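Local coordinates for protein guanosine-3',5'-bis(diphosphate) 3'-pyrophosphohydrolase MESH1 (Drosophila melanogaster, PDB 3NQW) that hydrolyses the starvation alarmone ppGpp to GDP and diphosphate as a manganese-dependent HD-family hydrolase, at residues R25-Q29 and N134-G138; H36-V40 and A122-N127; I43-A48 and N162-K168. Numbering follows the deposited sequence.

Contact 1 of 3, residues R25-Q29 and N134-G138; sequences RKDPQ and NTPTG
Loop-to-loop packing at the periphery of the all-helical HD domain: 25-29, in the connection between helices 7-19 and 34-45, meets 134-138, just after helix 114-133. Neither piece is helix or strand; their touching parts run 105° apart, with the CA atoms of Lys26 and Pro136 4.9 Å apart, and 254 Å² is buried in all. Lys26 (phi/psi -88/86) centres an inverse gamma turn, with a weak bond from Asp27 N to Arg25 O (3.2 Å). Beyond it, Asp27 is extended (-148/173), chi1 p, and its OD2 accepts from Thr31 N, tying the loop to itself. Asn134, chi1 p, points toward the other loop: its OD1 lies 3.6 Å from Asp27 CB, and its CB 3.7 Å from Pro28 CD. CB of Lys26 and CB of Pro136 are 4.1 Å apart, while the lysine's end leads away. The best-directed interaction is a CA-H...O contact, Pro136 CA to Lys26 O, 3.4 Å and 163° at the hydrogen.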
loop_
_atom_site.group_PDB
_atom_site.type_symbol
_atom_site.label_atom_id
_atom_site.label_comp_id
_atom_site.label_asym_id
_atom_site.label_seq_id
_atom_site.Cartn_x
_atom_site.Cartn_y
_atom_site.Cartn_z
ATOM N N ARG A 25 11.045 6.935 -4.727
ATOM C CA ARG A 25 12.052 6.090 -5.361
ATOM C C ARG A 25 12.922 6.893 -6.328
ATOM O O ARG A 25 12.523 7.953 -6.811
ATOM C CB ARG A 25 11.384 4.903 -6.085
ATOM C CG ARG A 25 10.839 3.827 -5.139
ATOM C CD ARG A 25 10.177 2.659 -5.877
ATOM N NE ARG A 25 8.975 3.065 -6.612
ATOM C CZ ARG A 25 8.086 2.219 -7.133
ATOM N NH1 ARG A 25 8.253 0.908 -7.004
ATOM N NH2 ARG A 25 7.026 2.683 -7.785
ATOM N N LYS A 26 14.122 6.390 -6.593
ATOM C CA LYS A 26 15.048 7.060 -7.489
ATOM C C LYS A 26 14.831 6.653 -8.946
ATOM O O LYS A 26 15.461 5.724 -9.462
ATOM C CB LYS A 26 16.482 6.756 -7.062
ATOM C CG LYS A 26 16.815 7.229 -5.652
ATOM C CD LYS A 26 16.550 8.730 -5.507
ATOM C CE LYS A 26 16.554 9.220 -4.041
ATOM N NZ LYS A 26 17.882 9.164 -3.358
ATOM N N ASP A 27 13.915 7.351 -9.603
ATOM C CA ASP A 27 13.623 7.082 -11.003
ATOM C C ASP A 27 13.219 8.395 -11.649
ATOM O O ASP A 27 13.085 9.409 -10.966
ATOM C CB ASP A 27 12.511 6.033 -11.136
ATOM C CG ASP A 27 11.302 6.337 -10.274
ATOM O OD1 ASP A 27 10.371 5.508 -10.257
ATOM O OD2 ASP A 27 11.275 7.389 -9.616
ATOM N N PRO A 28 13.044 8.410 -12.974
ATOM C CA PRO A 28 12.654 9.691 -13.569
ATOM C C PRO A 28 11.304 10.195 -13.052
ATOM O O PRO A 28 11.145 11.374 -12.744
ATOM C CB PRO A 28 12.647 9.388 -15.067
ATOM C CG PRO A 28 12.320 7.922 -15.120
ATOM C CD PRO A 28 13.152 7.353 -13.995
ATOM N N GLN A 29 10.346 9.285 -12.920
ATOM C CA GLN A 29 9.015 9.648 -12.458
ATOM C C GLN A 29 8.915 10.028 -10.978
ATOM O O GLN A 29 7.970 10.702 -10.589
ATOM C CB GLN A 29 8.050 8.502 -12.757
ATOM C CG GLN A 29 8.042 8.070 -14.210
ATOM C CD GLN A 29 7.061 6.939 -14.458
ATOM O OE1 GLN A 29 5.926 6.967 -13.966
ATOM N NE2 GLN A 29 7.486 5.941 -15.234
ATOM N N ASN A 134 14.653 1.672 -15.509
ATOM C CA ASN A 134 15.062 3.057 -15.241
ATOM C C ASN A 134 16.413 3.171 -14.509
ATOM O O ASN A 134 16.781 2.303 -13.717
ATOM C CB ASN A 134 13.967 3.770 -14.418
ATOM C CG ASN A 134 13.718 3.106 -13.052
ATOM O OD1 ASN A 134 14.508 3.257 -12.110
ATOM N ND2 ASN A 134 12.618 2.362 -12.948
ATOM N N THR A 135 17.145 4.249 -14.780
ATOM C CA THR A 135 18.437 4.488 -14.138
ATOM C C THR A 135 18.265 5.576 -13.083
ATOM O O THR A 135 17.771 6.667 -13.375
ATOM C CB THR A 135 19.505 4.965 -15.142
ATOM O OG1 THR A 135 19.732 3.950 -16.129
ATOM C CG2 THR A 135 20.808 5.279 -14.422
ATOM N N PRO A 136 18.691 5.298 -11.845
ATOM C CA PRO A 136 18.569 6.264 -10.754
ATOM C C PRO A 136 18.920 7.684 -11.165
ATOM O O PRO A 136 19.785 7.901 -12.018
ATOM C CB PRO A 136 19.508 5.703 -9.699
ATOM C CG PRO A 136 19.339 4.237 -9.890
ATOM C CD PRO A 136 19.435 4.112 -11.396
ATOM N N THR A 137 18.228 8.649 -10.562
ATOM C CA THR A 137 18.440 10.064 -10.853
ATOM C C THR A 137 19.906 10.405 -10.612
ATOM O O THR A 137 20.466 10.075 -9.566
ATOM C CB THR A 137 17.544 10.965 -9.954
ATOM O OG1 THR A 137 16.211 10.434 -9.911
ATOM C CG2 THR A 137 17.490 12.384 -10.511
ATOM N N GLY A 138 20.522 11.049 -11.599
ATOM C CA GLY A 138 21.917 11.430 -11.488
ATOM C C GLY A 138 22.801 10.276 -11.063
ATOM O O GLY A 138 23.347 10.283 -9.959
#

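Contact 2 of 3, residues H36-V40 and A122-N127; sequences HVINV and ADKLDN. With MN (manganese (II) ion), chain C.
Both segments are helical: 36-40 belongs to helix 34-45, 122-127 to helix 114-133. Their short axes approach to 9.1 Å with a signed crossing angle of 123°, and the nearest CA atoms are those of Val40 and Asp123, 5.4 Å apart. Val40 (chi1 t) fills the crossing, with CG1 4.0 Å from Ala122 CB and CG2 3.6 Å from Asp123 CA and 4.2 Å from Asp126 CB. One turn earlier, His36 (chi1 t) starts sideways but its ring nears the second helix: Asp126 OD2 lies over one ring face, 3.0 Å from ND1 but badly angled for hydrogen bonding, and Asp123 OD1 meets the edge, 3.4 Å from CE1. Asp123 (chi1 t) binds manganese through OD1 at 2.3 Å, and His36 NE2 stands 2.7 Å from the ion. His36 and Asp123 are the first and last residues of the HD signature, His62 and Asp63 the middle pair; Asp63 also ligates manganese. The helix crossing brings imidazole and carboxylate onto one metal, the cofactor of ppGpp hydrolysis.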
loop_
_atom_site.group_PDB
_atom_site.type_symbol
_atom_site.label_atom_id
_atom_site.label_comp_id
_atom_site.label_asym_id
_atom_site.label_seq_id
_atom_site.Cartn_x
_atom_site.Cartn_y
_atom_site.Cartn_z
ATOM N N HIS A 36 7.518 0.464 -3.313
ATOM C CA HIS A 36 8.610 -0.505 -3.224
ATOM C C HIS A 36 8.322 -1.510 -2.108
ATOM O O HIS A 36 8.234 -2.713 -2.358
ATOM C CB HIS A 36 9.938 0.218 -2.954
ATOM C CG HIS A 36 11.114 -0.686 -2.723
ATOM N ND1 HIS A 36 10.987 -2.018 -2.366
ATOM C CD2 HIS A 36 12.444 -0.428 -2.698
ATOM C CE1 HIS A 36 12.181 -2.526 -2.126
ATOM N NE2 HIS A 36 13.084 -1.579 -2.319
ATOM N N VAL A 37 8.158 -1.028 -0.878
ATOM C CA VAL A 37 7.915 -1.961 0.212
ATOM C C VAL A 37 6.771 -2.901 -0.142
ATOM O O VAL A 37 6.859 -4.093 0.143
ATOM C CB VAL A 37 7.673 -1.240 1.560
ATOM C CG1 VAL A 37 8.916 -0.452 1.946
ATOM C CG2 VAL A 37 6.467 -0.316 1.458
ATOM N N ILE A 38 5.729 -2.369 -0.791
ATOM C CA ILE A 38 4.583 -3.169 -1.245
ATOM C C ILE A 38 5.081 -4.248 -2.202
ATOM O O ILE A 38 4.792 -5.431 -2.009
ATOM C CB ILE A 38 3.518 -2.322 -2.003
ATOM C CG1 ILE A 38 2.851 -1.330 -1.067
ATOM C CG2 ILE A 38 2.425 -3.220 -2.587
ATOM C CD1 ILE A 38 1.738 -0.526 -1.751
ATOM N N ASN A 39 5.832 -3.869 -3.227
ATOM C CA ASN A 39 6.320 -4.894 -4.138
ATOM C C ASN A 39 7.010 -6.039 -3.384
ATOM O O ASN A 39 6.717 -7.213 -3.634
ATOM C CB ASN A 39 7.274 -4.300 -5.193
ATOM C CG ASN A 39 6.551 -3.433 -6.225
ATOM O OD1 ASN A 39 7.158 -2.922 -7.165
ATOM N ND2 ASN A 39 5.248 -3.265 -6.046
ATOM N N VAL A 40 7.916 -5.704 -2.461
ATOM C CA VAL A 40 8.628 -6.732 -1.684
ATOM C C VAL A 40 7.640 -7.672 -0.951
ATOM O O VAL A 40 7.818 -8.893 -0.962
ATOM C CB VAL A 40 9.649 -6.104 -0.657
ATOM C CG1 VAL A 40 10.266 -7.196 0.239
ATOM C CG2 VAL A 40 10.762 -5.390 -1.419
ATOM N N ALA A 122 13.719 -11.043 -1.908
ATOM C CA ALA A 122 12.677 -10.285 -2.581
ATOM C C ALA A 122 13.057 -8.806 -2.691
ATOM O O ALA A 122 12.871 -8.195 -3.744
ATOM C CB ALA A 122 11.362 -10.440 -1.846
ATOM N N ASP A 123 13.592 -8.243 -1.609
ATOM C CA ASP A 123 14.037 -6.839 -1.541
ATOM C C ASP A 123 14.982 -6.584 -2.703
ATOM O O ASP A 123 14.892 -5.572 -3.402
ATOM C CB ASP A 123 14.775 -6.620 -0.215
ATOM C CG ASP A 123 15.052 -5.151 0.100
ATOM O OD1 ASP A 123 14.658 -4.239 -0.654
ATOM O OD2 ASP A 123 15.681 -4.914 1.142
ATOM N N LYS A 124 15.892 -7.531 -2.898
ATOM C CA LYS A 124 16.843 -7.436 -3.988
ATOM C C LYS A 124 16.114 -7.583 -5.321
ATOM O O LYS A 124 16.218 -6.710 -6.180
ATOM C CB LYS A 124 17.927 -8.509 -3.868
ATOM C CG LYS A 124 18.873 -8.314 -2.681
ATOM C CD LYS A 124 19.644 -6.992 -2.749
ATOM C CE LYS A 124 20.501 -6.831 -1.505
ATOM N NZ LYS A 124 19.642 -6.976 -0.279
ATOM N N LEU A 125 15.360 -8.666 -5.491
ATOM C CA LEU A 125 14.640 -8.873 -6.742
ATOM C C LEU A 125 13.934 -7.606 -7.203
ATOM O O LEU A 125 14.161 -7.142 -8.320
ATOM C CB LEU A 125 13.622 -10.004 -6.604
ATOM C CG LEU A 125 12.858 -10.402 -7.875
ATOM C CD1 LEU A 125 13.799 -10.640 -9.041
ATOM C CD2 LEU A 125 12.055 -11.667 -7.573
ATOM N N ASP A 126 13.090 -7.040 -6.343
ATOM C CA ASP A 126 12.366 -5.828 -6.696
ATOM C C ASP A 126 13.304 -4.716 -7.170
ATOM O O ASP A 126 13.170 -4.211 -8.284
ATOM C CB ASP A 126 11.528 -5.319 -5.519
ATOM C CG ASP A 126 10.789 -4.032 -5.851
ATOM O OD1 ASP A 126 9.926 -4.046 -6.759
ATOM O OD2 ASP A 126 11.076 -2.998 -5.210
ATOM N N ASN A 127 14.255 -4.332 -6.330
ATOM C CA ASN A 127 15.180 -3.276 -6.704
ATOM C C ASN A 127 15.824 -3.547 -8.050
ATOM O O ASN A 127 15.817 -2.688 -8.924
ATOM C CB ASN A 127 16.259 -3.114 -5.635
ATOM C CG ASN A 127 15.727 -2.505 -4.361
ATOM O OD1 ASN A 127 16.181 -2.838 -3.263
ATOM N ND2 ASN A 127 14.763 -1.594 -4.495
HETATM MN MN MN C . 14.063 -2.130 0.147
#

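Contact 3 of 3, residues I43-A48 and N162-K168; sequences ILSVEA and NANLELK
Leu165 (chi1 m, chi2 t) wedges its isobutyl group between Ile43, Leu44 and Ala48 and has the most area covered of any residue here, 69 Å². Its CD2 meets Ile43 CG2 at 3.5 Å, its CD1 meets Leu44 CD2 at 3.7 Å, and its CG lies 3.7 Å from Ala48 CB. Residues 43-45 lie on helix 34-45; further on, Ala48 has positive phi (74/-12), and the CA atoms nearest each other are those of Ala48 and Asn164, 5.9 Å apart. On the other side helix 163-176 begins. Asn162 is its N-cap: OD1 accepts from Leu165 N at 2.8 Å and, weakly, from Asn164 N at 3.0 Å, while ND2 packs 3.6 Å from Ala48 CB. The contact joins the C-terminal part of a helix of the HD domain to the N-terminus of the chain's last helix, with helix 114-133 alongside: Ile43 and Leu44 also rest on its Ala122. Polar groups border this apolar patch. Asn164 ND2 comes within 3.4 Å of Ala48 N, two donors that merely pack. Glu47 (chi1 m), with CA-to-CB directed toward the last helix, forms a salt bridge through OE1 to Lys168 NZ at 2.9 Å, and the same carboxylate oxygen is held by Arg129 of helix 114-133.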
loop_
_atom_site.group_PDB
_atom_site.type_symbol
_atom_site.label_atom_id
_atom_site.label_comp_id
_atom_site.label_asym_id
_atom_site.label_seq_id
_atom_site.Cartn_x
_atom_site.Cartn_y
_atom_site.Cartn_z
ATOM N N ILE A 43 5.873 -9.660 -3.731
ATOM C CA ILE A 43 6.804 -10.594 -4.382
ATOM C C ILE A 43 6.783 -11.928 -3.637
ATOM O O ILE A 43 6.879 -12.986 -4.250
ATOM C CB ILE A 43 8.315 -10.105 -4.366
ATOM C CG1 ILE A 43 8.587 -9.018 -5.407
ATOM C CG2 ILE A 43 9.241 -11.275 -4.662
ATOM C CD1 ILE A 43 9.998 -8.461 -5.321
ATOM N N LEU A 44 6.677 -11.871 -2.312
ATOM C CA LEU A 44 6.684 -13.085 -1.505
ATOM C C LEU A 44 5.360 -13.771 -1.552
ATOM O O LEU A 44 5.283 -14.997 -1.552
ATOM C CB LEU A 44 7.007 -12.763 -0.051
ATOM C CG LEU A 44 8.331 -12.028 0.195
ATOM C CD1 LEU A 44 8.480 -11.772 1.683
ATOM C CD2 LEU A 44 9.500 -12.851 -0.331
ATOM N N SER A 45 4.304 -12.975 -1.588
ATOM C CA SER A 45 2.979 -13.546 -1.617
ATOM C C SER A 45 2.660 -14.237 -2.936
ATOM O O SER A 45 2.380 -15.435 -2.946
ATOM C CB SER A 45 1.939 -12.484 -1.319
ATOM O OG SER A 45 0.752 -13.111 -0.868
ATOM N N VAL A 46 2.707 -13.488 -4.039
ATOM C CA VAL A 46 2.407 -14.042 -5.358
ATOM C C VAL A 46 3.472 -15.059 -5.734
ATOM O O VAL A 46 3.220 -16.268 -5.790
ATOM C CB VAL A 46 2.337 -12.920 -6.428
ATOM C CG1 VAL A 46 1.957 -13.493 -7.800
ATOM C CG2 VAL A 46 1.333 -11.876 -5.989
ATOM N N GLU A 47 4.674 -14.568 -5.982
ATOM C CA GLU A 47 5.792 -15.425 -6.321
ATOM C C GLU A 47 6.269 -15.868 -4.956
ATOM O O GLU A 47 6.044 -15.162 -3.972
ATOM C CB GLU A 47 6.828 -14.579 -7.025
ATOM C CG GLU A 47 6.158 -13.666 -8.007
ATOM C CD GLU A 47 7.008 -12.506 -8.389
ATOM O OE1 GLU A 47 7.965 -12.727 -9.165
ATOM O OE2 GLU A 47 6.721 -11.374 -7.906
ATOM N N ALA A 48 6.895 -17.035 -4.876
ATOM C CA ALA A 48 7.373 -17.540 -3.587
ATOM C C ALA A 48 6.215 -18.053 -2.697
ATOM O O ALA A 48 6.451 -18.728 -1.696
ATOM C CB ALA A 48 8.156 -16.437 -2.856
ATOM N N ASN A 162 14.774 -19.528 -1.279
ATOM C CA ASN A 162 13.639 -19.748 -2.181
ATOM C C ASN A 162 14.106 -20.093 -3.591
ATOM O O ASN A 162 14.686 -19.270 -4.294
ATOM C CB ASN A 162 12.730 -18.503 -2.196
ATOM C CG ASN A 162 11.325 -18.798 -2.704
ATOM O OD1 ASN A 162 11.073 -18.803 -3.906
ATOM N ND2 ASN A 162 10.409 -19.055 -1.785
ATOM N N ALA A 163 13.858 -21.333 -3.988
ATOM C CA ALA A 163 14.255 -21.803 -5.309
ATOM C C ALA A 163 13.553 -21.011 -6.400
ATOM O O ALA A 163 14.011 -20.964 -7.539
ATOM C CB ALA A 163 13.928 -23.286 -5.457
ATOM N N ASN A 164 12.430 -20.393 -6.064
ATOM C CA ASN A 164 11.717 -19.637 -7.068
ATOM C C ASN A 164 12.240 -18.216 -7.207
ATOM O O ASN A 164 12.516 -17.757 -8.312
ATOM C CB ASN A 164 10.230 -19.620 -6.759
ATOM C CG ASN A 164 9.422 -19.062 -7.902
ATOM O OD1 ASN A 164 9.891 -19.035 -9.045
ATOM N ND2 ASN A 164 8.201 -18.618 -7.611
ATOM N N LEU A 165 12.371 -17.519 -6.086
ATOM C CA LEU A 165 12.876 -16.158 -6.102
ATOM C C LEU A 165 14.286 -16.171 -6.668
ATOM O O LEU A 165 14.609 -15.391 -7.558
ATOM C CB LEU A 165 12.883 -15.580 -4.686
ATOM C CG LEU A 165 11.526 -15.377 -3.987
ATOM C CD1 LEU A 165 11.732 -14.761 -2.597
ATOM C CD2 LEU A 165 10.654 -14.468 -4.830
ATOM N N GLU A 166 15.125 -17.062 -6.149
ATOM C CA GLU A 166 16.512 -17.176 -6.604
ATOM C C GLU A 166 16.607 -17.527 -8.069
ATOM O O GLU A 166 17.561 -17.150 -8.752
ATOM C CB GLU A 166 17.234 -18.244 -5.801
ATOM C CG GLU A 166 17.450 -17.874 -4.366
ATOM C CD GLU A 166 17.575 -19.094 -3.485
ATOM O OE1 GLU A 166 17.042 -19.046 -2.352
ATOM O OE2 GLU A 166 18.204 -20.094 -3.924
ATOM N N LEU A 167 15.622 -18.270 -8.547
ATOM C CA LEU A 167 15.594 -18.665 -9.944
ATOM C C LEU A 167 15.398 -17.392 -10.770
ATOM O O LEU A 167 16.074 -17.187 -11.771
ATOM C CB LEU A 167 14.443 -19.652 -10.157
ATOM C CG LEU A 167 14.748 -20.965 -10.874
ATOM C CD1 LEU A 167 13.681 -22.009 -10.560
ATOM C CD2 LEU A 167 14.845 -20.699 -12.373
ATOM N N LYS A 168 14.476 -16.540 -10.333
ATOM C CA LYS A 168 14.210 -15.291 -11.020
ATOM C C LYS A 168 15.411 -14.371 -10.860
ATOM O O LYS A 168 15.823 -13.706 -11.807
ATOM C CB LYS A 168 12.955 -14.643 -10.453
ATOM C CG LYS A 168 11.731 -15.496 -10.675
ATOM C CD LYS A 168 10.718 -15.316 -9.576
ATOM C CE LYS A 168 9.390 -15.933 -9.957
ATOM N NZ LYS A 168 8.574 -15.055 -10.840
#

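Overall arrangement
Along the chain the segments come as 25-29, 36-40, 43-48, then 122-127, 134-138 and 162-168, so contact 2 is enclosed by contact 1, while contact 3 crosses both. Contact 2 lies about 5 Å from the centre of the chain, its centre about 16 Å from that of contact 1 and 11 Å from that of contact 3; the outer two are about 25 Å apart. Helix 34-45 supplies contacts 2 and 3, and Ile43 packs on Ala122 and Asp126, so the metal-bearing helix crossing runs on into the packing of helix 163-176. Towards contact 1 the link is Arg25, which touches His36. All three contacts reach the second subunit, contact 1 through Gln29 alone.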